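Local coordinates for protein glycosyl hydrolase family 26 (Bacteroides ovatus, PDB 4ZXO) that probably hydrolyses the beta-mannosidic linkages of galactomannan as a family 26 beta-mannanase with a TIM-barrel fold, at residues His31-Ala36 with Val300-Arg305. Residues are numbered along the deposited sequence; the frame is centred on the assembly and turned at random.
Sequences HHDDTA and VWRNAR
His-31 and Val-300 pair in a parallel sheet, their CA atoms 5.0 Å apart, with a hydrogen bond of 3.0 Å from His-32 N to Val-300 O; Val-300 also bonds to the backbone of Gly-30. Past that bridge the two chains no longer pair directly, and a water bridges His-32 O and Asn-303 N, accepting from the latter. CG of His-31 stands anti to the backbone N (chi1 -176°), and from there the imidazole spans the gap to the 300-305 chain. Its ND1 gives a nearly straight, in-plane bond of 2.6 Å to the anti lone pair of Asp-34 OD1; NE2 makes a weak bond of 3.1 Å to Asn-303 OD1, the ring and amide planes standing 69° apart. The in-plane bond to Asp-34 probably holds the ring's rotation, and Asp-34 is itself held by Ser-48, while the Asn-303 amide is oriented by Asp-49 and the backbone N atoms of Tyr-312 and Ala-313. An alanine in place of His-31 would probably leave Asp-34 OD1 without its ring N-H and open a gap beside Val-300 CG2. The first and eighth barrel strands, 27-32 and 295-300, lie side by side here and close the TIM barrel; the contact sits at their C-terminal ends, where such enzymes typically carry their active sites. The His-32 ring lies face to face with the six-membered ring of Trp-301, centroids 3.9 Å apart and planes inclined by 15°, with Trp-301 CH2 over the imidazole centre. Ser-62 bonds ND1 of the same imidazole, tying the stacked ring to strand 60-64. Arg-302 CB closes in at the imidazole edge, 3.8 Å from His-32 CD2, while its guanidinium continues to a salt bridge with Glu-306.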
loop_
_atom_site.group_PDB
_atom_site.type_symbol
_atom_site.label_atom_id
_atom_site.label_comp_id
_atom_site.label_asym_id
_atom_site.label_seq_id
_atom_site.Cartn_x
_atom_site.Cartn_y
_atom_site.Cartn_z
ATOM N N HIS A 31 -2.194 -7.788 3.887
ATOM C CA HIS A 31 -2.519 -7.303 5.203
ATOM C C HIS A 31 -1.386 -6.402 5.714
ATOM O O HIS A 31 -0.201 -6.783 5.671
ATOM C CB HIS A 31 -2.715 -8.505 6.134
ATOM C CG HIS A 31 -3.150 -8.137 7.537
ATOM N ND1 HIS A 31 -2.692 -8.813 8.652
ATOM C CD2 HIS A 31 -4.012 -7.192 7.992
ATOM C CE1 HIS A 31 -3.247 -8.298 9.742
ATOM N NE2 HIS A 31 -4.037 -7.290 9.369
ATOM N N HIS A 32 -1.745 -5.247 6.236
ATOM C CA HIS A 32 -0.792 -4.327 6.841
ATOM C C HIS A 32 -0.286 -4.844 8.197
ATOM O O HIS A 32 -1.041 -5.371 9.025
ATOM C CB HIS A 32 -1.443 -2.928 7.019
ATOM C CG HIS A 32 -0.455 -1.842 7.329
ATOM N ND1 HIS A 32 0.321 -1.220 6.351
ATOM C CD2 HIS A 32 -0.097 -1.281 8.516
ATOM C CE1 HIS A 32 1.107 -0.318 6.931
ATOM N NE2 HIS A 32 0.852 -0.321 8.244
ATOM N N ASP A 33 1.020 -4.704 8.373
ATOM C CA ASP A 33 1.753 -5.059 9.610
ATOM C C ASP A 33 1.542 -6.541 9.976
ATOM O O ASP A 33 1.602 -6.913 11.144
ATOM C CB ASP A 33 1.344 -4.106 10.755
ATOM C CG ASP A 33 2.098 -2.792 10.692
ATOM O OD1 ASP A 33 3.140 -2.755 9.992
ATOM O OD2 ASP A 33 1.645 -1.810 11.327
ATOM N N ASP A 34 1.333 -7.379 8.947
ATOM C CA ASP A 34 0.846 -8.725 9.191
ATOM C C ASP A 34 1.758 -9.575 10.083
ATOM O O ASP A 34 1.270 -10.305 10.975
ATOM C CB ASP A 34 0.684 -9.451 7.844
ATOM C CG ASP A 34 0.038 -10.823 8.031
ATOM O OD1 ASP A 34 -1.150 -10.874 8.445
ATOM O OD2 ASP A 34 0.724 -11.844 7.814
ATOM N N THR A 35 3.066 -9.466 9.866
ATOM C CA THR A 35 4.015 -10.241 10.644
ATOM C C THR A 35 4.686 -9.446 11.746
ATOM O O THR A 35 5.579 -9.971 12.441
ATOM C CB THR A 35 5.087 -10.832 9.725
ATOM O OG1 THR A 35 5.510 -9.799 8.801
ATOM C CG2 THR A 35 4.509 -12.002 8.935
ATOM N N ALA A 36 4.245 -8.206 11.945
ATOM C CA ALA A 36 4.774 -7.401 13.049
ATOM C C ALA A 36 3.984 -7.602 14.355
ATOM O O ALA A 36 4.577 -7.638 15.441
ATOM C CB ALA A 36 4.781 -5.929 12.658
ATOM N N VAL A 300 -5.985 -5.420 3.210
ATOM C CA VAL A 300 -6.797 -4.931 4.337
ATOM C C VAL A 300 -5.868 -4.414 5.441
ATOM O O VAL A 300 -4.681 -4.829 5.579
ATOM C CB VAL A 300 -7.742 -6.014 4.919
ATOM C CG1 VAL A 300 -8.693 -6.535 3.827
ATOM C CG2 VAL A 300 -6.976 -7.123 5.625
ATOM N N TRP A 301 -6.415 -3.509 6.259
ATOM C CA TRP A 301 -5.586 -2.736 7.189
ATOM C C TRP A 301 -5.213 -3.549 8.444
ATOM O O TRP A 301 -5.561 -4.726 8.564
ATOM C CB TRP A 301 -6.300 -1.418 7.551
ATOM C CG TRP A 301 -5.332 -0.356 8.077
ATOM C CD1 TRP A 301 -5.344 0.264 9.332
ATOM C CD2 TRP A 301 -4.185 0.186 7.393
ATOM N NE1 TRP A 301 -4.281 1.142 9.438
ATOM C CE2 TRP A 301 -3.553 1.104 8.275
ATOM C CE3 TRP A 301 -3.656 0.004 6.107
ATOM C CZ2 TRP A 301 -2.435 1.860 7.885
ATOM C CZ3 TRP A 301 -2.525 0.726 5.730
ATOM C CH2 TRP A 301 -1.925 1.636 6.630
ATOM N N ARG A 302 -4.415 -2.937 9.315
ATOM C CA ARG A 302 -3.710 -3.649 10.394
ATOM C C ARG A 302 -4.598 -4.185 11.494
ATOM O O ARG A 302 -5.740 -3.773 11.646
ATOM C CB ARG A 302 -2.630 -2.733 11.017
ATOM C CG ARG A 302 -3.197 -1.568 11.807
ATOM C CD ARG A 302 -2.187 -0.428 11.952
ATOM N NE ARG A 302 -2.723 0.542 12.930
ATOM C CZ ARG A 302 -2.513 0.493 14.257
ATOM N NH1 ARG A 302 -1.716 -0.457 14.821
ATOM N NH2 ARG A 302 -3.139 1.387 15.035
ATOM N N ASN A 303 -4.071 -5.167 12.214
ATOM C CA ASN A 303 -4.767 -5.692 13.404
ATOM C C ASN A 303 -4.108 -5.108 14.630
ATOM O O ASN A 303 -3.073 -5.603 15.076
ATOM C CB ASN A 303 -4.720 -7.229 13.411
ATOM C CG ASN A 303 -5.723 -7.845 12.444
ATOM O OD1 ASN A 303 -6.231 -7.155 11.547
ATOM N ND2 ASN A 303 -6.004 -9.139 12.617
ATOM N N ALA A 304 -4.647 -3.993 15.130
ATOM C CA ALA A 304 -3.927 -3.166 16.112
ATOM C C ALA A 304 -3.834 -3.796 17.490
ATOM O O ALA A 304 -4.820 -3.840 18.241
ATOM C CB ALA A 304 -4.594 -1.776 16.217
ATOM N N ARG A 305 -2.646 -4.211 17.855
ATOM C CA ARG A 305 -2.437 -4.897 19.114
ATOM C C ARG A 305 -2.765 -3.989 20.258
ATOM O O ARG A 305 -3.178 -4.454 21.277
ATOM C CB ARG A 305 -1.037 -5.468 19.210
ATOM C CG ARG A 305 0.080 -4.551 19.657
ATOM C CD ARG A 305 0.490 -3.558 18.607
ATOM N NE ARG A 305 1.862 -3.104 18.691
ATOM C CZ ARG A 305 2.276 -1.997 18.115
ATOM N NH1 ARG A 305 1.412 -1.259 17.467
ATOM N NH2 ARG A 305 3.510 -1.646 18.146
HETATM O O HOH W 1 -1.547 -6.358 11.697
#